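Local atomic coordinates of succinate-semialdehyde dehydrogenase (Streptococcus pyogenes MGAS1882, PDB entry 4OGD), a protein that catalyses the oxidation of succinic semialdehyde to succinate with NADP+ as cofactor, as a member of the aldehyde dehydrogenase family. Residues M152-A157 with I181-I186; G123-V128 with G202-G207; L328-E333 with P344-G349; L322-E327 with D353-Y358. All coordinates share one frame; numbering follows the deposited sequence.

In the fold
Followed from the N terminus, the chain makes two nested pairs of contacts in series. Contact 2 opens at strand 124-128 and closes at strand 200-206; within that loop, contact 1 pairs strands 152-155 and 181-183. All four strands belong to one parallel run of the Rossmann-like sheet, where 124-128 and 152-155 are direct neighbours, so the two contacts touch. Further on, contact 4 opens at the end of helix 308-323 and closes in the loop after strand 345-348, enclosing contact 3, the antiparallel pairing of 327-330 with 345-348 at the border of the second sheet. Contacts 1 and 3 lie about 39 Å apart, centre to centre, on opposite sides of the chain's centre.

Contact 1 of 4, residues M152-A157 with I181-I186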
loop_
_atom_site.group_PDB
_atom_site.type_symbol
_atom_site.label_atom_id
_atom_site.label_comp_id
_atom_site.label_asym_id
_atom_site.label_seq_id
_atom_site.Cartn_x
_atom_site.Cartn_y
_atom_site.Cartn_z
ATOM N N MET A 152 5.356 17.630 2.929
ATOM C CA MET A 152 6.159 16.532 3.449
ATOM C C MET A 152 6.926 16.956 4.700
ATOM O O MET A 152 7.378 18.107 4.822
ATOM C CB MET A 152 7.124 16.062 2.354
ATOM C CG MET A 152 8.122 14.989 2.759
ATOM S SD MET A 152 8.859 14.220 1.293
ATOM C CE MET A 152 7.453 13.273 0.722
ATOM N N VAL A 153 7.047 16.036 5.647
ATOM C CA VAL A 153 7.980 16.213 6.757
ATOM C C VAL A 153 8.972 15.065 6.679
ATOM O O VAL A 153 8.604 13.928 6.340
ATOM C CB VAL A 153 7.274 16.300 8.136
ATOM C CG1 VAL A 153 6.392 17.545 8.194
ATOM C CG2 VAL A 153 6.436 15.053 8.409
ATOM N N LEU A 154 10.237 15.380 6.953
ATOM C CA LEU A 154 11.346 14.462 6.700
ATOM C C LEU A 154 12.098 14.090 7.964
ATOM O O LEU A 154 12.587 14.963 8.688
ATOM C CB LEU A 154 12.328 15.113 5.728
ATOM C CG LEU A 154 13.677 14.409 5.557
ATOM C CD1 LEU A 154 13.480 13.057 4.868
ATOM C CD2 LEU A 154 14.633 15.287 4.758
ATOM N N LYS A 155 12.188 12.794 8.235
ATOM C CA LYS A 155 13.099 12.309 9.255
ATOM C C LYS A 155 14.239 11.597 8.540
ATOM O O LYS A 155 14.043 10.539 7.940
ATOM C CB LYS A 155 12.368 11.373 10.219
ATOM C CG LYS A 155 13.071 11.207 11.559
ATOM C CD LYS A 155 13.962 9.998 11.549
ATOM C CE LYS A 155 14.848 9.959 12.794
ATOM N NZ LYS A 155 16.288 9.911 12.403
ATOM N N HIS A 156 15.423 12.199 8.579
ATOM C CA HIS A 156 16.586 11.659 7.891
ATOM C C HIS A 156 17.502 10.922 8.858
ATOM O O HIS A 156 17.296 10.961 10.067
ATOM C CB HIS A 156 17.350 12.795 7.190
ATOM C CG HIS A 156 17.897 12.415 5.846
ATOM N ND1 HIS A 156 18.466 11.186 5.592
ATOM C CD2 HIS A 156 17.943 13.099 4.678
ATOM C CE1 HIS A 156 18.836 11.128 4.325
ATOM N NE2 HIS A 156 18.535 12.278 3.748
ATOM N N ALA A 157 18.510 10.245 8.314
ATOM C CA ALA A 157 19.488 9.511 9.118
ATOM C C ALA A 157 20.235 10.441 10.058
ATOM O O ALA A 157 20.509 11.593 9.718
ATOM C CB ALA A 157 20.473 8.787 8.217
ATOM N N ILE A 181 8.399 21.119 2.291
ATOM C CA ILE A 181 9.108 20.060 2.996
ATOM C C ILE A 181 9.795 20.661 4.217
ATOM O O ILE A 181 10.326 21.774 4.159
ATOM C CB ILE A 181 10.108 19.289 2.077
ATOM C CG1 ILE A 181 10.638 18.040 2.798
ATOM C CG2 ILE A 181 11.250 20.189 1.602
ATOM C CD1 ILE A 181 11.380 17.077 1.884
ATOM N N THR A 182 9.752 19.948 5.336
ATOM C CA THR A 182 10.421 20.416 6.542
ATOM C C THR A 182 11.231 19.283 7.140
ATOM O O THR A 182 10.714 18.182 7.373
ATOM C CB THR A 182 9.421 20.919 7.586
ATOM O OG1 THR A 182 8.558 21.899 6.994
ATOM C CG2 THR A 182 10.151 21.539 8.779
ATOM N N ASN A 183 12.510 19.543 7.377
ATOM C CA ASN A 183 13.349 18.559 8.033
ATOM C C ASN A 183 13.031 18.496 9.531
ATOM O O ASN A 183 12.833 19.528 10.177
ATOM C CB ASN A 183 14.827 18.892 7.831
ATOM C CG ASN A 183 15.720 17.931 8.560
ATOM O OD1 ASN A 183 15.594 16.719 8.393
ATOM N ND2 ASN A 183 16.590 18.454 9.422
ATOM N N LEU A 184 12.985 17.286 10.082
ATOM C CA LEU A 184 12.709 17.109 11.506
ATOM C C LEU A 184 13.883 16.458 12.235
ATOM O O LEU A 184 14.115 15.252 12.097
ATOM C CB LEU A 184 11.466 16.236 11.704
ATOM C CG LEU A 184 10.215 16.510 10.876
ATOM C CD1 LEU A 184 9.144 15.483 11.226
ATOM C CD2 LEU A 184 9.693 17.922 11.107
ATOM N N PHE A 185 14.632 17.244 13.006
ATOM C CA PHE A 185 15.676 16.674 13.846
ATOM C C PHE A 185 15.001 16.148 15.109
ATOM O O PHE A 185 15.019 16.800 16.155
ATOM C CB PHE A 185 16.740 17.724 14.200
ATOM C CG PHE A 185 17.687 18.057 13.063
ATOM C CD1 PHE A 185 18.222 17.054 12.264
ATOM C CD2 PHE A 185 18.045 19.373 12.804
ATOM C CE1 PHE A 185 19.087 17.354 11.229
ATOM C CE2 PHE A 185 18.921 19.682 11.769
ATOM C CZ PHE A 185 19.442 18.671 10.981
ATOM N N ILE A 186 14.380 14.974 15.009
ATOM C CA ILE A 186 13.567 14.451 16.105
ATOM C C ILE A 186 13.968 13.053 16.579
ATOM O O ILE A 186 14.692 12.318 15.894
ATOM C CB ILE A 186 12.062 14.443 15.743
ATOM C CG1 ILE A 186 11.833 13.672 14.440
ATOM C CG2 ILE A 186 11.526 15.876 15.640
ATOM C CD1 ILE A 186 10.362 13.413 14.139
HETATM O O HOH W 1 6.388 20.474 6.121
HETATM O O HOH W 2 16.060 14.607 10.107
#
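The carbonyl oxygen M152 O is gripped by T182 N, by a water and by a CA-H of I181. T182 N donates to M152 O at 3.0 Å, while I181 CA lies 3.2 Å from M152 O in a CA-H...O contact. The water donates to the same oxygen and accepts from T182 OG1, a hydroxyl that also bonds R31. Two more backbone bonds continue the parallel ladder, from L154 N to T182 O and from L184 N to L154 O; the latter, 2.7 Å, is the shortest. Farther along, a second water links H156 N, N183 OD1 and L184 O.

Side chains divide between the two faces. M152 and I181 lie side by side, pointing the same way, with SD of M152 3.9 Å from CD1 of I181. On the other face chi1 of L184 (-46°) sets its CG beside its own backbone N, 4.0 Å from V153 CB, and L184 CD1 presses closer on V153 CB, at 3.7 Å. Beyond them, K155 CG meets I186 CG1 at 4.0 Å.

This is the pairing that closes a beta-alpha-beta unit, with helix 161-173 as the crossover. M152, L154 and I181 pack on helix 136-148, V153 and L184 on helix 22-41, and strand 152-155 continues the sheet through backbone bonds to strand 124-128.

Contact 2 of 4, residues G123-V128 with G202-G207; sequences GVILAV and GVCLTG
I125 CD1 rests 3.9 Å from G202 CA, while I125 CG2 lies against both G202 O and C204 SG. Its chi1 of -59° puts CG1 beside the backbone N and leaves CG2 anti to that N. The next residue, L126, begins the ladder, its N donating to G202 O at 3.0 Å and its O accepting from C204 N. Its side chain lies alongside that of V203 and points the same way, CD2 of L126 being 4.0 Å from CG1 of V203. A127 returns to the face of I125; its CB sits 3.7 Å from C204 SG, which chi1 of 51° tucks between the backbone N and the carbonyl carbon of C204. V128 finishes the pairing on the face of L126. It gives its N to C204 O and takes T206 N on its own O, the latter at 2.9 Å, while V128 CG1 packs 3.7 Å from L205 CD1.

In these neighbouring interior strands of a Rossmann-type sheet, apolar groups thus flank both sides of a parallel ladder whose strand axes diverge by only 13°. The backbone bonds set the register, and the side chains add apolar contact without a polar bond across the pair.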
loop_
_atom_site.group_PDB
_atom_site.type_symbol
_atom_site.label_atom_id
_atom_site.label_comp_id
_atom_site.label_asym_id
_atom_site.label_seq_id
_atom_site.Cartn_x
_atom_site.Cartn_y
_atom_site.Cartn_z
ATOM N N GLY A 123 -2.836 14.799 2.187
ATOM C CA GLY A 123 -2.380 15.444 3.407
ATOM C C GLY A 123 -0.877 15.474 3.591
ATOM O O GLY A 123 -0.132 15.507 2.616
ATOM N N VAL A 124 -0.433 15.468 4.846
ATOM C CA VAL A 124 0.996 15.546 5.158
ATOM C C VAL A 124 1.606 14.147 5.127
ATOM O O VAL A 124 1.062 13.204 5.709
ATOM C CB VAL A 124 1.243 16.193 6.535
ATOM C CG1 VAL A 124 2.745 16.341 6.806
ATOM C CG2 VAL A 124 0.543 17.546 6.606
ATOM N N ILE A 125 2.727 14.016 4.427
ATOM C CA ILE A 125 3.412 12.731 4.314
ATOM C C ILE A 125 4.707 12.765 5.118
ATOM O O ILE A 125 5.502 13.696 4.972
ATOM C CB ILE A 125 3.742 12.415 2.844
ATOM C CG1 ILE A 125 2.463 12.369 2.006
ATOM C CG2 ILE A 125 4.518 11.108 2.731
ATOM C CD1 ILE A 125 1.465 11.336 2.483
ATOM N N LEU A 126 4.908 11.767 5.977
ATOM C CA LEU A 126 6.197 11.574 6.636
ATOM C C LEU A 126 7.107 10.713 5.777
ATOM O O LEU A 126 6.768 9.571 5.447
ATOM C CB LEU A 126 6.023 10.911 8.007
ATOM C CG LEU A 126 7.324 10.431 8.652
ATOM C CD1 LEU A 126 8.269 11.586 8.979
ATOM C CD2 LEU A 126 7.045 9.607 9.907
ATOM N N ALA A 127 8.263 11.262 5.424
ATOM C CA ALA A 127 9.288 10.508 4.722
ATOM C C ALA A 127 10.406 10.182 5.697
ATOM O O ALA A 127 10.910 11.067 6.396
ATOM C CB ALA A 127 9.823 11.308 3.530
ATOM N N VAL A 128 10.767 8.905 5.771
ATOM C CA VAL A 128 11.887 8.475 6.600
ATOM C C VAL A 128 12.944 7.955 5.635
ATOM O O VAL A 128 12.708 6.975 4.937
ATOM C CB VAL A 128 11.473 7.372 7.591
ATOM C CG1 VAL A 128 12.655 6.981 8.469
ATOM C CG2 VAL A 128 10.304 7.839 8.446
ATOM N N GLY A 202 0.248 9.373 5.633
ATOM C CA GLY A 202 1.018 8.360 4.942
ATOM C C GLY A 202 2.458 8.424 5.384
ATOM O O GLY A 202 2.950 9.480 5.789
ATOM N N VAL A 203 3.132 7.284 5.316
ATOM C CA VAL A 203 4.550 7.226 5.645
ATOM C C VAL A 203 5.289 6.473 4.546
ATOM O O VAL A 203 4.943 5.341 4.218
ATOM C CB VAL A 203 4.804 6.519 6.995
ATOM C CG1 VAL A 203 6.276 6.589 7.340
ATOM C CG2 VAL A 203 3.960 7.148 8.113
ATOM N N CYS A 204 6.305 7.103 3.964
ATOM C CA CYS A 204 7.164 6.398 3.018
ATOM C C CYS A 204 8.539 6.255 3.641
ATOM O O CYS A 204 9.120 7.228 4.122
ATOM C CB CYS A 204 7.240 7.118 1.661
ATOM S SG CYS A 204 7.651 8.887 1.757
ATOM N N LEU A 205 9.059 5.036 3.648
ATOM C CA LEU A 205 10.364 4.799 4.235
ATOM C C LEU A 205 11.288 4.100 3.265
ATOM O O LEU A 205 10.891 3.173 2.562
ATOM C CB LEU A 205 10.240 3.956 5.513
ATOM C CG LEU A 205 11.540 3.618 6.256
ATOM C CD1 LEU A 205 11.287 3.583 7.753
ATOM C CD2 LEU A 205 12.155 2.283 5.804
ATOM N N THR A 206 12.532 4.558 3.258
ATOM C CA THR A 206 13.622 3.850 2.612
ATOM C C THR A 206 14.672 3.620 3.681
ATOM O O THR A 206 15.038 4.542 4.409
ATOM C CB THR A 206 14.212 4.682 1.470
ATOM O OG1 THR A 206 13.184 4.937 0.504
ATOM C CG2 THR A 206 15.336 3.914 0.796
ATOM N N GLY A 207 15.139 2.387 3.809
ATOM C CA GLY A 207 16.134 2.096 4.828
ATOM C C GLY A 207 16.236 0.616 5.109
ATOM O O GLY A 207 16.080 -0.203 4.204
#

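Contact 3 of 4, residues L328-E333 with P344-G349; sequences LVYGGE and PTIIAG
I346 and the successive residues V329 and Y330 form the tight part of this contact. I346 O accepts from both V329 N, at 2.9 Å, and Y330 N, a longer bond of 3.3 Å, and both donors come from the same face of the carbonyl plane. In return I346 N donates to Y330 O at 2.8 Å. The two branches of I346 serve different neighbours. With chi1 at -57°, CG2 stands anti to the backbone N and packs 3.8 Å from V329 CB, whereas CD1, on the other branch, reaches Y330 CB at 4.0 Å. V329 also spreads along the partner strand, its CG2 touching A348 CB. The Y330 ring comes obliquely to P344 O, with CE2 of Y330 3.4 Å from that oxygen, which is buried here and has no hydrogen-bonding partner in the model.

Toward solvent the contact thins out. L328 is exposed and applies little more than its CD1, 3.7 Å from T345 CG2. Beyond Y330 the chain leaves the strand through G331 and G332, both at positive phi, and the bond from G332 N to T345 OG1 (3.1 Å) is weak and bent; that hydroxyl has a stronger partner in the backbone of M343.

V329 and Y330 facing one residue, I346, make a classic beta bulge, with V329 at near-helical backbone angles. It shifts the register by one residue in the antiparallel pair that borders the second sheet, where strand 327-330 is the outermost strand within the chain and strand 345-348 goes on to pair with 365-371.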
loop_
_atom_site.group_PDB
_atom_site.type_symbol
_atom_site.label_atom_id
_atom_site.label_comp_id
_atom_site.label_asym_id
_atom_site.label_seq_id
_atom_site.Cartn_x
_atom_site.Cartn_y
_atom_site.Cartn_z
ATOM N N LEU A 328 37.854 -17.504 2.417
ATOM C CA LEU A 328 38.360 -16.169 2.112
ATOM C C LEU A 328 39.134 -16.222 0.805
ATOM O O LEU A 328 40.244 -16.758 0.742
ATOM C CB LEU A 328 39.237 -15.619 3.241
ATOM C CG LEU A 328 39.720 -14.172 3.044
ATOM C CD1 LEU A 328 38.548 -13.201 2.962
ATOM C CD2 LEU A 328 40.662 -13.748 4.157
ATOM N N VAL A 329 38.529 -15.678 -0.244
ATOM C CA VAL A 329 39.105 -15.716 -1.582
ATOM C C VAL A 329 40.099 -14.579 -1.791
ATOM O O VAL A 329 41.170 -14.767 -2.377
ATOM C CB VAL A 329 37.997 -15.653 -2.653
ATOM C CG1 VAL A 329 38.580 -15.437 -4.039
ATOM C CG2 VAL A 329 37.139 -16.918 -2.616
ATOM N N TYR A 330 39.742 -13.397 -1.303
ATOM C CA TYR A 330 40.590 -12.221 -1.475
ATOM C C TYR A 330 40.324 -11.185 -0.397
ATOM O O TYR A 330 39.190 -11.024 0.049
ATOM C CB TYR A 330 40.373 -11.587 -2.853
ATOM C CG TYR A 330 41.074 -10.253 -2.986
ATOM C CD1 TYR A 330 42.439 -10.193 -3.234
ATOM C CD2 TYR A 330 40.378 -9.055 -2.832
ATOM C CE1 TYR A 330 43.088 -8.989 -3.338
ATOM C CE2 TYR A 330 41.021 -7.843 -2.929
ATOM C CZ TYR A 330 42.374 -7.817 -3.186
ATOM O OH TYR A 330 43.021 -6.612 -3.291
ATOM N N GLY A 331 41.373 -10.480 0.021
ATOM C CA GLY A 331 41.218 -9.341 0.903
ATOM C C GLY A 331 41.027 -9.722 2.354
ATOM O O GLY A 331 41.688 -10.630 2.868
ATOM N N GLY A 332 40.128 -9.010 3.025
ATOM C CA GLY A 332 39.835 -9.281 4.419
ATOM C C GLY A 332 40.909 -8.791 5.372
ATOM O O GLY A 332 40.879 -9.108 6.559
ATOM N N GLU A 333 41.863 -8.021 4.859
ATOM C CA GLU A 333 42.930 -7.481 5.690
ATOM C C GLU A 333 42.586 -6.067 6.113
ATOM O O GLU A 333 41.954 -5.330 5.362
ATOM C CB GLU A 333 44.246 -7.443 4.917
ATOM C CG GLU A 333 44.588 -8.716 4.176
ATOM C CD GLU A 333 45.657 -8.483 3.128
ATOM O OE1 GLU A 333 45.430 -8.840 1.952
ATOM O OE2 GLU A 333 46.720 -7.929 3.480
ATOM N N PRO A 344 38.134 -4.147 -0.158
ATOM C CA PRO A 344 37.337 -5.081 -0.958
ATOM C C PRO A 344 37.714 -6.509 -0.590
ATOM O O PRO A 344 38.896 -6.847 -0.529
ATOM C CB PRO A 344 37.757 -4.757 -2.389
ATOM C CG PRO A 344 38.178 -3.320 -2.328
ATOM C CD PRO A 344 38.867 -3.190 -1.004
ATOM N N THR A 345 36.709 -7.327 -0.313
ATOM C CA THR A 345 36.933 -8.658 0.222
ATOM C C THR A 345 36.020 -9.599 -0.550
ATOM O O THR A 345 34.892 -9.233 -0.869
ATOM C CB THR A 345 36.579 -8.684 1.719
ATOM O OG1 THR A 345 37.405 -7.745 2.422
ATOM C CG2 THR A 345 36.771 -10.075 2.314
ATOM N N ILE A 346 36.512 -10.790 -0.888
ATOM C CA ILE A 346 35.699 -11.761 -1.606
ATOM C C ILE A 346 35.608 -13.036 -0.789
ATOM O O ILE A 346 36.625 -13.553 -0.331
ATOM C CB ILE A 346 36.283 -12.098 -2.995
ATOM C CG1 ILE A 346 36.422 -10.821 -3.829
ATOM C CG2 ILE A 346 35.395 -13.123 -3.720
ATOM C CD1 ILE A 346 37.177 -11.000 -5.134
ATOM N N ILE A 347 34.389 -13.528 -0.599
ATOM C CA ILE A 347 34.181 -14.818 0.048
ATOM C C ILE A 347 33.437 -15.779 -0.869
ATOM O O ILE A 347 32.732 -15.367 -1.786
ATOM C CB ILE A 347 33.402 -14.684 1.359
ATOM C CG1 ILE A 347 32.029 -14.042 1.109
ATOM C CG2 ILE A 347 34.220 -13.897 2.375
ATOM C CD1 ILE A 347 31.130 -13.982 2.341
ATOM N N ALA A 348 33.611 -17.071 -0.615
ATOM C CA ALA A 348 32.905 -18.100 -1.363
ATOM C C ALA A 348 32.627 -19.260 -0.416
ATOM O O ALA A 348 32.868 -19.153 0.787
ATOM C CB ALA A 348 33.732 -18.550 -2.564
ATOM N N GLY A 349 32.109 -20.361 -0.948
ATOM C CA GLY A 349 31.819 -21.526 -0.130
ATOM C C GLY A 349 30.792 -21.322 0.974
ATOM O O GLY A 349 30.881 -21.955 2.028
#

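Contact 4 of 4, residues L322-E327 with D353-Y358; sequences LDHGAE and DNPIYY
H324 and P355 supply the aromatic part of this surface contact, a CH-pi interaction. P355 CD sits over one face of the imidazole, 17° off the ring normal, and is displaced toward the rim. The two side chains cross at about a right angle. Chi1 of H324 (-74°) holds CG beside its own backbone N and so places the ring atom nearest to P355 CD, H324 CG at 3.6 Å.

Van der Waals contact with the amide of N354 comes next. The CB of H324 lies against it, 3.5 Å from N354 ND2 and 3.6 Å from N354 CG. A326 CB also approaches N354 ND2, at 3.9 Å.

Polar interactions secure the two ends of that amide. N354 ND2 donates to A321 O, in the last turn of helix 308-323. N354 OD1 accepts from I356 N at 3.1 Å, within its own segment, an Asx turn that leads into the short 3-10 segment 355-357. One flat group therefore spans from a loop to the carbonyl of A321 at the helix end.

That helix end is a Schellman motif: G325, at positive phi, is the C-prime residue, G325 N bonds L322 O, and A326 N bonds A321 O, the carbonyl that N354 also reaches. An Asx turn facing a Schellman-capped C terminus thus joins helix 308-323 to the loop between strands 345-348 and 365-371.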
loop_
_atom_site.group_PDB
_atom_site.type_symbol
_atom_site.label_atom_id
_atom_site.label_comp_id
_atom_site.label_asym_id
_atom_site.label_seq_id
_atom_site.Cartn_x
_atom_site.Cartn_y
_atom_site.Cartn_z
ATOM N N LEU A 322 33.429 -16.573 7.840
ATOM C CA LEU A 322 34.588 -17.454 7.932
ATOM C C LEU A 322 34.482 -18.416 9.112
ATOM O O LEU A 322 34.888 -19.580 9.007
ATOM C CB LEU A 322 35.874 -16.631 8.027
ATOM C CG LEU A 322 36.071 -15.643 6.877
ATOM C CD1 LEU A 322 37.336 -14.817 7.076
ATOM C CD2 LEU A 322 36.104 -16.361 5.531
ATOM N N ASP A 323 33.937 -17.931 10.226
ATOM C CA ASP A 323 33.758 -18.765 11.412
ATOM C C ASP A 323 32.780 -19.904 11.144
ATOM O O ASP A 323 32.806 -20.930 11.827
ATOM C CB ASP A 323 33.287 -17.932 12.609
ATOM C CG ASP A 323 34.390 -17.063 13.196
ATOM O OD1 ASP A 323 35.542 -17.145 12.725
ATOM O OD2 ASP A 323 34.099 -16.305 14.145
ATOM N N HIS A 324 31.919 -19.726 10.147
ATOM C CA HIS A 324 30.951 -20.755 9.794
ATOM C C HIS A 324 31.308 -21.512 8.519
ATOM O O HIS A 324 30.449 -22.159 7.918
ATOM C CB HIS A 324 29.542 -20.162 9.712
ATOM C CG HIS A 324 28.950 -19.855 11.049
ATOM N ND1 HIS A 324 28.066 -20.705 11.686
ATOM C CD2 HIS A 324 29.129 -18.808 11.887
ATOM C CE1 HIS A 324 27.720 -20.186 12.849
ATOM N NE2 HIS A 324 28.352 -19.032 12.997
ATOM N N GLY A 325 32.570 -21.415 8.104
ATOM C CA GLY A 325 33.111 -22.288 7.074
ATOM C C GLY A 325 33.291 -21.734 5.669
ATOM O O GLY A 325 33.628 -22.477 4.748
ATOM N N ALA A 326 33.068 -20.437 5.489
ATOM C CA ALA A 326 33.240 -19.836 4.175
ATOM C C ALA A 326 34.720 -19.703 3.833
ATOM O O ALA A 326 35.574 -19.699 4.723
ATOM C CB ALA A 326 32.554 -18.471 4.116
ATOM N N GLU A 327 35.017 -19.579 2.545
ATOM C CA GLU A 327 36.394 -19.426 2.093
ATOM C C GLU A 327 36.734 -17.960 1.853
ATOM O O GLU A 327 35.990 -17.253 1.168
ATOM C CB GLU A 327 36.635 -20.226 0.806
ATOM C CG GLU A 327 38.030 -20.013 0.221
ATOM C CD GLU A 327 38.238 -20.707 -1.112
ATOM O OE1 GLU A 327 37.263 -21.253 -1.677
ATOM O OE2 GLU A 327 39.389 -20.710 -1.599
ATOM N N ASP A 353 23.677 -23.459 6.070
ATOM C CA ASP A 353 23.751 -23.381 7.522
ATOM C C ASP A 353 24.664 -22.251 7.975
ATOM O O ASP A 353 24.799 -21.995 9.171
ATOM C CB ASP A 353 24.231 -24.711 8.095
ATOM C CG ASP A 353 25.265 -25.371 7.218
ATOM O OD1 ASP A 353 25.108 -26.577 6.925
ATOM O OD2 ASP A 353 26.225 -24.682 6.810
ATOM N N ASN A 354 25.283 -21.574 7.007
ATOM C CA ASN A 354 26.090 -20.389 7.282
ATOM C C ASN A 354 25.159 -19.182 7.260
ATOM O O ASN A 354 24.499 -18.935 6.257
ATOM C CB ASN A 354 27.179 -20.250 6.212
ATOM C CG ASN A 354 28.224 -19.199 6.557
ATOM O OD1 ASN A 354 27.904 -18.132 7.076
ATOM N ND2 ASN A 354 29.483 -19.497 6.253
ATOM N N PRO A 355 25.088 -18.434 8.370
ATOM C CA PRO A 355 24.146 -17.310 8.456
ATOM C C PRO A 355 24.313 -16.311 7.312
ATOM O O PRO A 355 23.321 -15.755 6.834
ATOM C CB PRO A 355 24.522 -16.647 9.781
ATOM C CG PRO A 355 25.101 -17.751 10.593
ATOM C CD PRO A 355 25.841 -18.625 9.622
ATOM N N ILE A 356 25.549 -16.108 6.870
ATOM C CA ILE A 356 25.836 -15.128 5.822
ATOM C C ILE A 356 25.259 -15.538 4.444
ATOM O O ILE A 356 25.052 -14.692 3.570
ATOM C CB ILE A 356 27.360 -14.789 5.796
ATOM C CG1 ILE A 356 27.764 -14.133 7.123
ATOM C CG2 ILE A 356 27.726 -13.870 4.638
ATOM C CD1 ILE A 356 26.982 -12.848 7.448
ATOM N N TYR A 357 24.944 -16.823 4.263
ATOM C CA TYR A 357 24.272 -17.286 3.044
ATOM C C TYR A 357 23.024 -16.457 2.757
ATOM O O TYR A 357 22.688 -16.215 1.597
ATOM C CB TYR A 357 23.875 -18.765 3.188
ATOM C CG TYR A 357 23.466 -19.464 1.900
ATOM C CD1 TYR A 357 22.161 -19.386 1.419
ATOM C CD2 TYR A 357 24.378 -20.232 1.188
ATOM C CE1 TYR A 357 21.785 -20.044 0.249
ATOM C CE2 TYR A 357 24.012 -20.892 0.024
ATOM C CZ TYR A 357 22.717 -20.791 -0.442
ATOM O OH TYR A 357 22.378 -21.462 -1.606
ATOM N N TYR A 358 22.360 -15.997 3.816
ATOM C CA TYR A 358 21.077 -15.311 3.690
ATOM C C TYR A 358 21.084 -13.861 4.176
ATOM O O TYR A 358 20.028 -13.233 4.232
ATOM C CB TYR A 358 19.986 -16.081 4.453
ATOM C CG TYR A 358 19.690 -17.450 3.885
ATOM C CD1 TYR A 358 18.978 -17.590 2.701
ATOM C CD2 TYR A 358 20.117 -18.602 4.537
ATOM C CE1 TYR A 358 18.706 -18.844 2.177
ATOM C CE2 TYR A 358 19.850 -19.855 4.021
ATOM C CZ TYR A 358 19.138 -19.970 2.848
ATOM O OH TYR A 358 18.874 -21.215 2.330
#